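Neutral ceramidase (Pseudomonas aeruginosa, PDB 2ZWS) hydrolyses the N-acyl linkage of ceramides to give sphingosine and free fatty acid, and also runs the reverse synthesis, using a zinc ion. Local coordinates at residues A[219-223]-A[270-276]; A[390-396]-A[442-446]; A[406-412]-A[475-479]; A[558-562]-A[583-587]; A[615-620]-A[631-635]. All blocks are in the same frame, centred on the assembly; numbering follows the deposited sequence. Where two conformers were deposited one is given.

Contact 1 of 5, residues A[219-223]-A[270-276]; sequences NKGYA and REIGLRQ
Helices 218-231 and 265-286 of the N-terminal domain pack closely through a glycine at the crossing: segments 219-223 and 270-276, both helical, cross at -56° with axes 7.4 Å apart at closest approach. Such a short distance depends on G273: its CA lies 4.4 Å from the CA of N219 and 3.3 Å from N219 O, and a CB built here would clash with N219 O and the Y222 ring. A223 CB packs on the partner backbone, 3.5 Å from G273 O. N219 (chi1 p) accepts from Q276, NE2 to OD1 3.0 Å, and K220, whose CA-CB bond points away, runs out extended (chi2 and chi3 t), so that NZ gives to Q276 OE1 at 2.7 Å. At Y222 (chi1 t), R270 CG sits over one face, 3.9 Å from the ring centroid, in a CH-pi contact, while L274 CD2 meets the edge, 3.6 Å from Y222 CE1. Water 1 bridges Y222 OH (2.7 Å) and R270 NH1 (2.9 Å). K220 NZ bonds F201 O as well, and N219 lies near the zinc ligand H204. Thus a buried lysine and asparagine are tied to one glutamine amide without an ion pair between the helices.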
# COMPACT_ATOMS: atom_id res chain seq x y z
N ASN A 219 -7.53 3.00 5.89
CA ASN A 219 -7.70 4.38 6.31
C ASN A 219 -6.95 5.39 5.43
O ASN A 219 -7.46 6.48 5.14
CB ASN A 219 -7.44 4.57 7.82
CG ASN A 219 -6.05 4.16 8.26
OD1 ASN A 219 -5.05 4.65 7.74
ND2 ASN A 219 -5.97 3.31 9.31
N LYS A 220 -5.74 5.04 4.99
CA LYS A 220 -5.01 5.96 4.09
C LYS A 220 -5.69 6.07 2.74
O LYS A 220 -5.76 7.14 2.16
CB LYS A 220 -3.55 5.51 3.95
CG LYS A 220 -2.74 5.81 5.27
CD LYS A 220 -1.25 5.61 5.05
CE LYS A 220 -0.45 6.06 6.31
NZ LYS A 220 -0.56 7.54 6.52
N GLY A 221 -6.27 4.96 2.29
CA GLY A 221 -7.03 4.98 1.05
C GLY A 221 -8.27 5.84 1.17
O GLY A 221 -8.67 6.49 0.17
N TYR A 222 -8.93 5.83 2.33
CA TYR A 222 -10.09 6.71 2.52
C TYR A 222 -9.65 8.18 2.51
O TYR A 222 -10.29 9.03 1.90
CB TYR A 222 -10.86 6.44 3.82
CG TYR A 222 -12.05 7.37 3.85
CD1 TYR A 222 -12.01 8.55 4.60
CD2 TYR A 222 -13.18 7.13 3.05
CE1 TYR A 222 -13.06 9.45 4.58
CE2 TYR A 222 -14.25 8.02 3.02
CZ TYR A 222 -14.18 9.18 3.79
OH TYR A 222 -15.21 10.07 3.79
N ALA A 223 -8.53 8.48 3.16
CA ALA A 223 -8.01 9.86 3.11
C ALA A 223 -7.80 10.34 1.67
O ALA A 223 -8.19 11.47 1.33
CB ALA A 223 -6.73 9.95 3.91
N ARG A 270 -13.10 5.21 8.08
CA ARG A 270 -13.48 6.57 7.68
C ARG A 270 -12.95 7.61 8.68
O ARG A 270 -12.41 8.63 8.28
CB ARG A 270 -15.00 6.66 7.54
CG ARG A 270 -15.49 7.95 6.88
CD ARG A 270 -17.00 7.90 6.61
NE ARG A 270 -17.49 9.18 6.08
CZ ARG A 270 -18.66 9.36 5.47
NH1 ARG A 270 -18.99 10.56 5.04
NH2 ARG A 270 -19.50 8.34 5.29
N GLU A 271 -13.12 7.34 9.97
CA GLU A 271 -12.71 8.29 11.00
C GLU A 271 -11.20 8.51 11.03
O GLU A 271 -10.75 9.65 11.07
CB GLU A 271 -13.21 7.83 12.36
CG GLU A 271 -12.80 8.74 13.54
CD GLU A 271 -13.31 10.18 13.44
OE1 GLU A 271 -14.27 10.48 12.68
OE2 GLU A 271 -12.75 11.03 14.17
N ILE A 272 -10.43 7.43 11.02
CA ILE A 272 -8.96 7.54 11.06
C ILE A 272 -8.46 8.15 9.75
O ILE A 272 -7.53 8.97 9.73
CB ILE A 272 -8.27 6.17 11.40
CG1 ILE A 272 -8.75 5.67 12.77
CG2 ILE A 272 -6.71 6.24 11.33
CD1 ILE A 272 -8.50 6.68 13.95
N GLY A 273 -9.09 7.79 8.63
CA GLY A 273 -8.79 8.47 7.37
C GLY A 273 -9.07 9.95 7.43
O GLY A 273 -8.25 10.77 6.98
N LEU A 274 -10.21 10.32 7.98
CA LEU A 274 -10.56 11.74 8.08
C LEU A 274 -9.59 12.51 8.97
O LEU A 274 -9.28 13.66 8.68
CB LEU A 274 -11.98 11.94 8.58
CG LEU A 274 -13.06 11.64 7.54
CD1 LEU A 274 -14.43 11.69 8.20
CD2 LEU A 274 -13.00 12.60 6.36
N ARG A 275 -9.12 11.88 10.05
CA ARG A 275 -8.17 12.56 10.94
C ARG A 275 -6.87 12.89 10.21
O ARG A 275 -6.35 14.01 10.31
CB ARG A 275 -7.89 11.72 12.19
CG ARG A 275 -9.10 11.67 13.11
CD ARG A 275 -8.87 10.80 14.31
NE ARG A 275 -10.13 10.61 15.02
CZ ARG A 275 -10.30 9.92 16.14
NH1 ARG A 275 -9.27 9.33 16.75
NH2 ARG A 275 -11.52 9.81 16.66
N GLN A 276 -6.43 11.96 9.36
CA GLN A 276 -5.21 12.18 8.55
C GLN A 276 -5.47 13.22 7.49
O GLN A 276 -4.65 14.12 7.29
CB GLN A 276 -4.74 10.88 7.89
CG GLN A 276 -4.25 9.88 8.93
CD GLN A 276 -3.93 8.56 8.30
OE1 GLN A 276 -2.85 8.39 7.76
NE2 GLN A 276 -4.87 7.62 8.34
O HOH W 1 -16.57 12.17 4.92

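Contact 2 of 5, residues A[390-396]-A[442-446]; sequences PTVLPIQ and ANAYA. With FMT (formic acid), chain D.
Residues 392-396 are extended strand, and 442-446 is an irregular loop running alongside in the opposite direction: CA atoms pair P390 with A446 (6.4 Å), L393 with A444 (6.8 Å) and P394 with N443 (6.5 Å). N443 has a positive phi (72/-27), which turns the chain before A444 and A446 direct their CB atoms toward the strand. The spacing is that of side-chain packing rather than sheet pairing; strand 392-400 instead lies between 295-303 and 403-407. The loop carries Y445, an inferred substrate-binding residue, whose CA-CB bond points away from the strand and whose OH bonds the zinc ligand E411. P394 packs CG 3.4 Å from N443 CB and CD 3.6 Å from A444 CB. L393 (chi1 m, chi2 t) places CD1 3.7 Å from A446 CB and CD2 4.2 Å from A444 CB, and P390 CG lies 4.0 Å from A446 CB. Y445 N donates to O1 of a formic acid molecule at 2.9 Å; the molecule is also hydrogen-bonded to Q68 N and S106 OG.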
# COMPACT_ATOMS: atom_id res chain seq x y z
N PRO A 390 13.97 -12.11 1.93
CA PRO A 390 15.02 -11.51 1.08
C PRO A 390 16.40 -11.37 1.72
O PRO A 390 16.52 -11.34 2.94
CB PRO A 390 14.47 -10.11 0.74
CG PRO A 390 13.35 -9.87 1.69
CD PRO A 390 12.85 -11.18 2.20
N THR A 391 17.41 -11.25 0.86
CA THR A 391 18.79 -11.07 1.27
C THR A 391 19.45 -9.86 0.64
O THR A 391 20.44 -9.36 1.16
CB THR A 391 19.63 -12.32 0.94
OG1 THR A 391 19.64 -12.52 -0.48
CG2 THR A 391 19.04 -13.57 1.64
N VAL A 392 18.92 -9.40 -0.50
CA VAL A 392 19.52 -8.27 -1.23
C VAL A 392 18.44 -7.21 -1.26
O VAL A 392 17.36 -7.45 -1.79
CB VAL A 392 19.95 -8.67 -2.67
CG1 VAL A 392 20.36 -7.41 -3.49
CG2 VAL A 392 21.04 -9.75 -2.64
N LEU A 393 18.73 -6.06 -0.65
CA LEU A 393 17.67 -5.08 -0.40
C LEU A 393 18.01 -3.70 -0.96
O LEU A 393 19.17 -3.30 -0.96
CB LEU A 393 17.41 -4.97 1.12
CG LEU A 393 16.79 -6.24 1.75
CD1 LEU A 393 16.79 -6.08 3.22
CD2 LEU A 393 15.38 -6.45 1.21
N PRO A 394 16.99 -2.99 -1.48
CA PRO A 394 17.21 -1.69 -2.08
C PRO A 394 17.28 -0.60 -1.01
O PRO A 394 16.45 -0.59 -0.06
CB PRO A 394 15.95 -1.49 -2.94
CG PRO A 394 14.84 -2.20 -2.16
CD PRO A 394 15.56 -3.40 -1.51
N ILE A 395 18.25 0.29 -1.18
CA ILE A 395 18.37 1.49 -0.36
C ILE A 395 18.34 2.65 -1.36
O ILE A 395 19.07 2.62 -2.37
CB ILE A 395 19.71 1.50 0.43
CG1 ILE A 395 19.85 0.28 1.38
CG2 ILE A 395 19.90 2.84 1.15
CD1 ILE A 395 18.76 0.22 2.43
N GLN A 396 17.52 3.67 -1.11
CA GLN A 396 17.32 4.74 -2.07
C GLN A 396 17.06 6.04 -1.35
O GLN A 396 16.40 6.07 -0.29
CB GLN A 396 16.10 4.39 -2.93
CG GLN A 396 15.90 5.35 -4.11
CD GLN A 396 14.73 4.94 -4.95
OE1 GLN A 396 13.66 4.68 -4.41
NE2 GLN A 396 14.92 4.85 -6.28
N ALA A 442 9.08 0.79 1.16
CA ALA A 442 9.46 1.19 -0.22
C ALA A 442 10.38 0.18 -0.91
O ALA A 442 11.37 -0.29 -0.30
CB ALA A 442 10.13 2.57 -0.22
N ASN A 443 10.04 -0.15 -2.16
CA ASN A 443 10.88 -0.91 -3.09
C ASN A 443 11.07 -2.41 -2.82
O ASN A 443 11.34 -3.16 -3.76
CB ASN A 443 12.25 -0.24 -3.32
CG ASN A 443 12.13 1.17 -3.89
OD1 ASN A 443 12.94 2.05 -3.52
ND2 ASN A 443 11.20 1.38 -4.80
N ALA A 444 10.96 -2.83 -1.56
CA ALA A 444 10.93 -4.27 -1.20
C ALA A 444 10.29 -4.36 0.16
O ALA A 444 9.93 -3.32 0.75
CB ALA A 444 12.33 -4.87 -1.20
N TYR A 445 10.16 -5.57 0.67
CA TYR A 445 9.64 -5.73 2.02
C TYR A 445 10.44 -6.77 2.76
O TYR A 445 10.51 -7.92 2.35
CB TYR A 445 8.17 -6.13 1.97
CG TYR A 445 7.58 -6.26 3.34
CD1 TYR A 445 7.17 -5.13 4.07
CD2 TYR A 445 7.47 -7.51 3.94
CE1 TYR A 445 6.65 -5.27 5.38
CE2 TYR A 445 6.93 -7.66 5.20
CZ TYR A 445 6.54 -6.54 5.93
OH TYR A 445 6.02 -6.68 7.19
N ALA A 446 11.04 -6.35 3.88
CA ALA A 446 11.88 -7.26 4.67
C ALA A 446 11.48 -7.14 6.14
O ALA A 446 12.33 -6.99 7.03
CB ALA A 446 13.36 -6.92 4.44
C FMT D . 10.01 -9.01 -0.74
O1 FMT D . 10.34 -7.84 -1.06
O2 FMT D . 9.56 -9.85 -1.55

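Contact 3 of 5, residues A[406-412]-A[475-479]; sequences LGAPAEF and YQQLF. With ZN (zinc ion), chain B.
F479, Y475 and F412 carry this contact between segment 406-412, which leaves one strand, turns at A408-A410 and enters another, and the helical segment 475-479. One helical turn separates F479 and Y475, and both side chains (chi1 m) point at the partner; nearest CA pairs are L406-F479 (8.0 Å) and A408-Y475 (8.4 Å). L406 (chi1 m) covers a face of the F479 ring, with CG 3.7 Å from F479 CD1, while F479 CZ reaches G407 O at 3.4 Å and A408 CB at 3.8 Å. F412 (chi1 m) directs its edge into the face of Y475, a T-shaped pair with centroids 4.9 Å apart, planes at 73°, and F412 CZ 3.6 Å from Y475 CG. P409 CD adds 3.9 Å packing on Y475 CE1. Beyond the turn, E411 binds zinc, OE1 at 2.1 Å and OE2 at 2.5 Å from ZN, with H97, H204, Y448 and water 2. The packing is mainly apolar and aromatic, so the segment presenting this zinc ligand is backed by hydrophobic side chains.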
# COMPACT_ATOMS: atom_id res chain seq x y z
N LEU A 406 13.76 9.39 1.83
CA LEU A 406 14.40 8.08 1.91
C LEU A 406 13.38 6.99 1.67
O LEU A 406 12.28 7.03 2.23
CB LEU A 406 14.99 7.84 3.29
CG LEU A 406 16.28 8.55 3.76
CD1 LEU A 406 16.39 10.00 3.39
CD2 LEU A 406 16.44 8.38 5.29
N GLY A 407 13.76 6.00 0.85
CA GLY A 407 12.88 4.86 0.61
C GLY A 407 13.53 3.66 1.29
O GLY A 407 14.62 3.23 0.89
N ALA A 408 12.87 3.12 2.32
CA ALA A 408 13.40 2.01 3.11
C ALA A 408 12.49 0.79 3.00
O ALA A 408 11.27 0.92 3.18
CB ALA A 408 13.56 2.45 4.55
N PRO A 409 13.09 -0.40 2.73
CA PRO A 409 12.32 -1.61 2.42
C PRO A 409 11.81 -2.44 3.59
O PRO A 409 11.92 -3.68 3.58
CB PRO A 409 13.31 -2.44 1.59
CG PRO A 409 14.67 -2.10 2.24
CD PRO A 409 14.55 -0.62 2.57
N ALA A 410 11.30 -1.76 4.61
CA ALA A 410 10.81 -2.49 5.78
C ALA A 410 9.87 -1.62 6.63
O ALA A 410 9.60 -0.46 6.28
CB ALA A 410 12.00 -2.98 6.66
N GLU A 411 9.36 -2.18 7.73
CA GLU A 411 8.56 -1.45 8.71
C GLU A 411 9.46 -1.00 9.85
O GLU A 411 9.88 -1.84 10.63
CB GLU A 411 7.45 -2.34 9.31
CG GLU A 411 6.75 -3.24 8.32
CD GLU A 411 5.35 -3.62 8.77
OE1 GLU A 411 4.67 -2.85 9.53
OE2 GLU A 411 4.90 -4.69 8.33
N PHE A 412 9.73 0.29 9.94
CA PHE A 412 10.61 0.78 11.00
C PHE A 412 9.79 1.30 12.16
O PHE A 412 8.83 2.02 11.98
CB PHE A 412 11.49 1.90 10.44
CG PHE A 412 12.55 1.40 9.50
CD1 PHE A 412 12.21 0.88 8.24
CD2 PHE A 412 13.89 1.47 9.86
CE1 PHE A 412 13.20 0.40 7.39
CE2 PHE A 412 14.87 1.02 8.99
CZ PHE A 412 14.53 0.47 7.74
N TYR A 475 20.92 -0.35 8.71
CA TYR A 475 20.18 0.62 7.88
C TYR A 475 20.68 2.04 8.11
O TYR A 475 20.78 2.82 7.17
CB TYR A 475 18.69 0.54 8.16
CG TYR A 475 17.98 -0.57 7.45
CD1 TYR A 475 17.71 -0.49 6.08
CD2 TYR A 475 17.52 -1.69 8.15
CE1 TYR A 475 17.02 -1.50 5.42
CE2 TYR A 475 16.82 -2.70 7.52
CZ TYR A 475 16.56 -2.60 6.14
OH TYR A 475 15.85 -3.57 5.47
N GLN A 476 21.02 2.39 9.35
CA GLN A 476 21.49 3.73 9.61
C GLN A 476 22.82 3.98 8.87
O GLN A 476 22.98 5.02 8.22
CB GLN A 476 21.65 3.98 11.11
CG GLN A 476 21.86 5.43 11.48
CD GLN A 476 21.52 5.71 12.93
OE1 GLN A 476 20.47 5.28 13.42
NE2 GLN A 476 22.39 6.45 13.61
N GLN A 477 23.72 3.02 8.93
CA GLN A 477 24.99 3.12 8.21
C GLN A 477 24.77 3.28 6.71
O GLN A 477 25.40 4.12 6.08
CB GLN A 477 25.80 1.85 8.43
CG GLN A 477 27.08 1.79 7.61
CD GLN A 477 27.88 0.58 7.98
OE1 GLN A 477 27.98 -0.38 7.20
NE2 GLN A 477 28.41 0.58 9.19
N LEU A 478 23.88 2.45 6.16
CA LEU A 478 23.62 2.46 4.72
C LEU A 478 23.07 3.81 4.26
O LEU A 478 23.51 4.36 3.23
CB LEU A 478 22.67 1.33 4.36
CG LEU A 478 23.25 -0.08 4.52
CD1 LEU A 478 22.17 -1.13 4.34
CD2 LEU A 478 24.42 -0.35 3.60
N PHE A 479 22.09 4.33 4.99
CA PHE A 479 21.53 5.64 4.66
C PHE A 479 22.50 6.79 4.89
O PHE A 479 22.52 7.76 4.12
CB PHE A 479 20.20 5.85 5.38
CG PHE A 479 19.04 5.17 4.70
CD1 PHE A 479 18.58 5.64 3.47
CD2 PHE A 479 18.39 4.06 5.28
CE1 PHE A 479 17.52 5.03 2.80
CE2 PHE A 479 17.29 3.45 4.59
CZ PHE A 479 16.87 3.95 3.35
ZN ZN B . 2.93 -3.95 9.69
O HOH W 2 1.55 -5.54 9.51

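Contact 4 of 5, residues A[558-562]-A[583-587]; sequences TFLEV and DTQYR. With MG (magnesium ion), chain C.
Offset stacking of F559 on Y586 leads this contact between segments 558-562 and 583-587. F559 (chi1 m) and Y586 (chi1 t, 159°) stack their rings nearly parallel, planes at 9° and centroids 4.5 Å apart, and F559 CB adds a CH-pi contact 4.0 Å from the Y586 centroid. Their CA atoms, 7.3 Å apart, set the register. Strands 560-562 and 584-587 run roughly antiparallel at 149°, but their axes stay 8.8 Å apart, so they meet through side chains. L560 takes chi1 p with chi2 near 91°, between wells, which puts CD2 3.9 Å from Y586 CB and 3.8 Å from Q585 O, and CD1 3.9 Å from T584 CG2. V562 (chi1 t) brings CG2 to 4.2 Å from the same T584 CG2. T584 (chi1 p) has its methyl in this packing and its oxygens on magnesium: O at 2.3 Å and OG1 at 2.5 Å from MG, with OG1 also hydrogen-bonded to T578 O. H37, D579 and D581 complete the site, with water 3. In the C-terminal beta-sandwich, the contact lies between two sheets: 560-566 pairs with 574-578 and 611-622, whereas 584-591 runs between 32-36 and 595-603, the first a strand of the N-terminal region.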
# COMPACT_ATOMS: atom_id res chain seq x y z
N THR A 558 -15.54 -1.56 -13.87
CA THR A 558 -16.29 -1.71 -12.64
C THR A 558 -17.21 -2.93 -12.66
O THR A 558 -17.67 -3.38 -13.70
CB THR A 558 -17.14 -0.42 -12.36
OG1 THR A 558 -17.80 -0.51 -11.09
CG2 THR A 558 -18.14 -0.13 -13.50
N PHE A 559 -17.47 -3.47 -11.49
CA PHE A 559 -18.49 -4.52 -11.35
C PHE A 559 -19.89 -3.97 -11.19
O PHE A 559 -20.86 -4.74 -11.21
CB PHE A 559 -18.15 -5.42 -10.14
CG PHE A 559 -16.96 -6.31 -10.38
CD1 PHE A 559 -17.09 -7.48 -11.13
CD2 PHE A 559 -15.69 -5.96 -9.89
CE1 PHE A 559 -16.01 -8.31 -11.37
CE2 PHE A 559 -14.59 -6.79 -10.13
CZ PHE A 559 -14.75 -7.96 -10.89
N LEU A 560 -20.00 -2.65 -11.02
CA LEU A 560 -21.30 -2.06 -10.72
C LEU A 560 -21.33 -0.59 -11.10
O LEU A 560 -20.32 0.11 -11.05
CB LEU A 560 -21.66 -2.22 -9.24
CG LEU A 560 -20.93 -1.33 -8.22
CD1 LEU A 560 -21.67 -0.00 -7.95
CD2 LEU A 560 -20.62 -2.11 -6.94
N GLU A 561 -22.52 -0.13 -11.41
CA GLU A 561 -22.78 1.28 -11.66
C GLU A 561 -24.10 1.61 -11.00
O GLU A 561 -25.05 0.83 -11.10
CB GLU A 561 -22.85 1.55 -13.16
CG GLU A 561 -21.48 1.62 -13.85
CD GLU A 561 -21.55 1.70 -15.38
OE1 GLU A 561 -22.65 1.54 -15.97
OE2 GLU A 561 -20.47 1.91 -15.99
N VAL A 562 -24.16 2.75 -10.30
CA VAL A 562 -25.42 3.37 -9.89
C VAL A 562 -25.71 4.43 -10.93
O VAL A 562 -24.89 5.33 -11.14
CB VAL A 562 -25.35 4.03 -8.50
CG1 VAL A 562 -26.72 4.54 -8.11
CG2 VAL A 562 -24.90 3.01 -7.47
N ASP A 583 -19.50 4.68 -0.93
CA ASP A 583 -20.93 4.44 -0.67
C ASP A 583 -21.43 3.13 -1.27
O ASP A 583 -22.56 2.74 -1.01
CB ASP A 583 -21.81 5.57 -1.20
CG ASP A 583 -21.59 6.86 -0.47
OD1 ASP A 583 -21.23 6.83 0.73
OD2 ASP A 583 -21.79 7.91 -1.12
N THR A 584 -20.60 2.46 -2.08
CA THR A 584 -21.02 1.19 -2.73
C THR A 584 -20.20 -0.00 -2.23
O THR A 584 -19.04 0.16 -1.83
CB THR A 584 -20.91 1.23 -4.28
OG1 THR A 584 -19.54 1.41 -4.65
CG2 THR A 584 -21.72 2.37 -4.82
N GLN A 585 -20.82 -1.18 -2.24
CA GLN A 585 -20.11 -2.43 -2.01
C GLN A 585 -20.52 -3.46 -3.04
O GLN A 585 -21.66 -3.46 -3.49
CB GLN A 585 -20.38 -2.95 -0.60
CG GLN A 585 -19.95 -1.95 0.49
CD GLN A 585 -20.11 -2.44 1.94
OE1 GLN A 585 -19.83 -1.70 2.88
NE2 GLN A 585 -20.56 -3.65 2.13
N TYR A 586 -19.56 -4.32 -3.37
CA TYR A 586 -19.75 -5.47 -4.26
C TYR A 586 -19.31 -6.70 -3.50
O TYR A 586 -18.19 -6.74 -2.99
CB TYR A 586 -18.90 -5.30 -5.54
CG TYR A 586 -18.62 -6.60 -6.28
CD1 TYR A 586 -19.60 -7.19 -7.08
CD2 TYR A 586 -17.36 -7.23 -6.18
CE1 TYR A 586 -19.34 -8.37 -7.78
CE2 TYR A 586 -17.11 -8.45 -6.84
CZ TYR A 586 -18.10 -9.00 -7.66
OH TYR A 586 -17.83 -10.19 -8.31
N ARG A 587 -20.22 -7.66 -3.36
CA ARG A 587 -19.90 -8.91 -2.67
C ARG A 587 -20.21 -10.08 -3.58
O ARG A 587 -21.27 -10.12 -4.19
CB ARG A 587 -20.70 -9.06 -1.37
CG ARG A 587 -20.19 -10.23 -0.51
CD ARG A 587 -20.89 -10.40 0.85
NE ARG A 587 -20.77 -9.20 1.68
CZ ARG A 587 -19.74 -8.89 2.47
NH1 ARG A 587 -18.69 -9.71 2.61
NH2 ARG A 587 -19.77 -7.75 3.15
MG MG C . -17.48 0.72 -3.44
O HOH W 3 -17.75 -1.58 -4.47

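Contact 5 of 5, residues A[615-620]-A[631-635]; sequences IRHYGN and EIGGS
Four backbone hydrogen bonds tie segments 615-620 and 631-635, both extended strand, into an antiparallel ladder. H617 N gives to G634 O (2.8 Å) and G634 N to H617 O (3.1 Å); two residues on, G619 N gives to I632 O (2.9 Å) and I632 N to G619 O (3.0 Å). R616-S635, Y618-G633 and N620-E631 are the non-hydrogen-bonded pairs, with CA atoms 4.3, 4.5 and 4.6 Å apart, and the strand axes lie 4.5 Å apart at 159°. CA-H...O contacts supplement the ladder: S635 CA to I615 O and R616 CA to G634 O, both 3.4 Å. On the face bearing R616, Y618, N620, E631 and S635, R616 CG lies 3.5 Å from S635 OG, and Y618 CB 3.8 Å from E631 OE2. E631 (chi1 t, chi2 p) and N620 both have R554 as polar partner, E631 through a salt bridge. On the other face, I632 (chi1 p, chi2 near 98°) leans over G619 and sends CD1 to 4.1 Å from H617 NE2, while H617 ND1 bonds F559 O. G619 leaves space there: an ideal CB would sit only 3.2 Å from I632 CD1. G633 lies so close to H617 O that a CB would clash with it. This is a two-stranded beta hairpin, 611-622 with 629-642, in a sheet of the C-terminal beta-sandwich; its second strand falls in the region required for correct folding and localization.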
# COMPACT_ATOMS: atom_id res chain seq x y z
N ILE A 615 -29.48 0.11 -10.79
CA ILE A 615 -28.13 -0.43 -10.60
C ILE A 615 -27.81 -1.42 -11.73
O ILE A 615 -28.62 -2.29 -12.05
CB ILE A 615 -27.98 -1.06 -9.18
CG1 ILE A 615 -28.03 0.04 -8.11
CG2 ILE A 615 -26.68 -1.89 -9.07
CD1 ILE A 615 -28.13 -0.46 -6.68
N ARG A 616 -26.65 -1.24 -12.35
CA ARG A 616 -26.16 -2.15 -13.37
C ARG A 616 -24.98 -2.98 -12.83
O ARG A 616 -24.09 -2.45 -12.14
CB ARG A 616 -25.74 -1.36 -14.61
CG ARG A 616 -25.34 -2.19 -15.79
CD ARG A 616 -25.35 -1.36 -17.07
NE ARG A 616 -24.86 -2.15 -18.19
CZ ARG A 616 -24.80 -1.72 -19.45
NH1 ARG A 616 -24.33 -2.52 -20.40
NH2 ARG A 616 -25.18 -0.48 -19.74
N HIS A 617 -24.97 -4.27 -13.17
CA HIS A 617 -23.88 -5.16 -12.83
C HIS A 617 -23.14 -5.62 -14.08
O HIS A 617 -23.75 -5.93 -15.09
CB HIS A 617 -24.41 -6.38 -12.05
CG HIS A 617 -23.41 -7.49 -11.89
ND1 HIS A 617 -22.16 -7.30 -11.32
CD2 HIS A 617 -23.51 -8.82 -12.16
CE1 HIS A 617 -21.53 -8.46 -11.29
NE2 HIS A 617 -22.32 -9.39 -11.81
N TYR A 618 -21.81 -5.62 -14.00
CA TYR A 618 -20.94 -6.19 -15.04
C TYR A 618 -20.09 -7.28 -14.41
O TYR A 618 -19.53 -7.06 -13.33
CB TYR A 618 -19.99 -5.12 -15.57
CG TYR A 618 -20.62 -3.89 -16.16
CD1 TYR A 618 -20.76 -3.76 -17.54
CD2 TYR A 618 -21.04 -2.82 -15.36
CE1 TYR A 618 -21.31 -2.62 -18.10
CE2 TYR A 618 -21.58 -1.67 -15.90
CZ TYR A 618 -21.72 -1.59 -17.28
OH TYR A 618 -22.26 -0.45 -17.87
N GLY A 619 -19.99 -8.44 -15.06
CA GLY A 619 -19.17 -9.55 -14.58
C GLY A 619 -18.65 -10.38 -15.75
O GLY A 619 -18.79 -9.98 -16.91
N ASN A 620 -18.06 -11.53 -15.45
CA ASN A 620 -17.50 -12.41 -16.47
C ASN A 620 -17.69 -13.84 -16.05
O ASN A 620 -17.60 -14.16 -14.85
CB ASN A 620 -16.00 -12.11 -16.70
CG ASN A 620 -15.75 -10.67 -17.13
OD1 ASN A 620 -15.72 -9.77 -16.28
ND2 ASN A 620 -15.61 -10.43 -18.45
N GLU A 631 -18.26 -11.88 -21.29
CA GLU A 631 -18.87 -10.78 -20.57
C GLU A 631 -20.32 -11.09 -20.23
O GLU A 631 -21.06 -11.56 -21.10
CB GLU A 631 -18.84 -9.51 -21.42
CG GLU A 631 -19.57 -8.31 -20.82
CD GLU A 631 -18.93 -7.82 -19.53
OE1 GLU A 631 -17.68 -7.91 -19.42
OE2 GLU A 631 -19.67 -7.33 -18.63
N ILE A 632 -20.72 -10.81 -18.99
CA ILE A 632 -22.11 -10.96 -18.58
C ILE A 632 -22.56 -9.69 -17.85
O ILE A 632 -21.73 -8.90 -17.38
CB ILE A 632 -22.34 -12.24 -17.73
CG1 ILE A 632 -21.56 -12.21 -16.40
CG2 ILE A 632 -21.97 -13.49 -18.52
CD1 ILE A 632 -22.38 -11.77 -15.19
N GLY A 633 -23.87 -9.49 -17.75
CA GLY A 633 -24.36 -8.28 -17.10
C GLY A 633 -25.85 -8.22 -16.98
O GLY A 633 -26.56 -9.01 -17.61
N GLY A 634 -26.33 -7.26 -16.20
CA GLY A 634 -27.76 -7.10 -15.95
C GLY A 634 -28.04 -5.76 -15.31
O GLY A 634 -27.13 -5.12 -14.77
N SER A 635 -29.30 -5.34 -15.34
CA SER A 635 -29.72 -4.08 -14.74
C SER A 635 -30.99 -4.28 -13.93
O SER A 635 -31.87 -5.04 -14.36
CB SER A 635 -29.96 -3.02 -15.81
OG SER A 635 -28.73 -2.56 -16.36

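In the fold
From the N terminus, contact 1 comes first, closing a 46-residue excursion between helices 218-231 and 265-286. Contacts 2 and 3 follow and cross: 390-396 and 406-412 lie on successive, neighbouring strands, and their partners 442-446 and 475-479 come later in the same order. They touch through Y445 and E411 and through Q396 and G407, joining the four-stranded sheet, helix 471-488 and the zinc-site loop. In the C-terminal region, contacts 4 and 5 close in series and share a sheet, strand 560-566 lying beside 611-622; E561-Y618 and F559-H617 bonds link them. Contact 1 approaches contact 4 to about 5 Å between nearest atoms, whereas contacts 3 and 5 have centres about 46 Å apart.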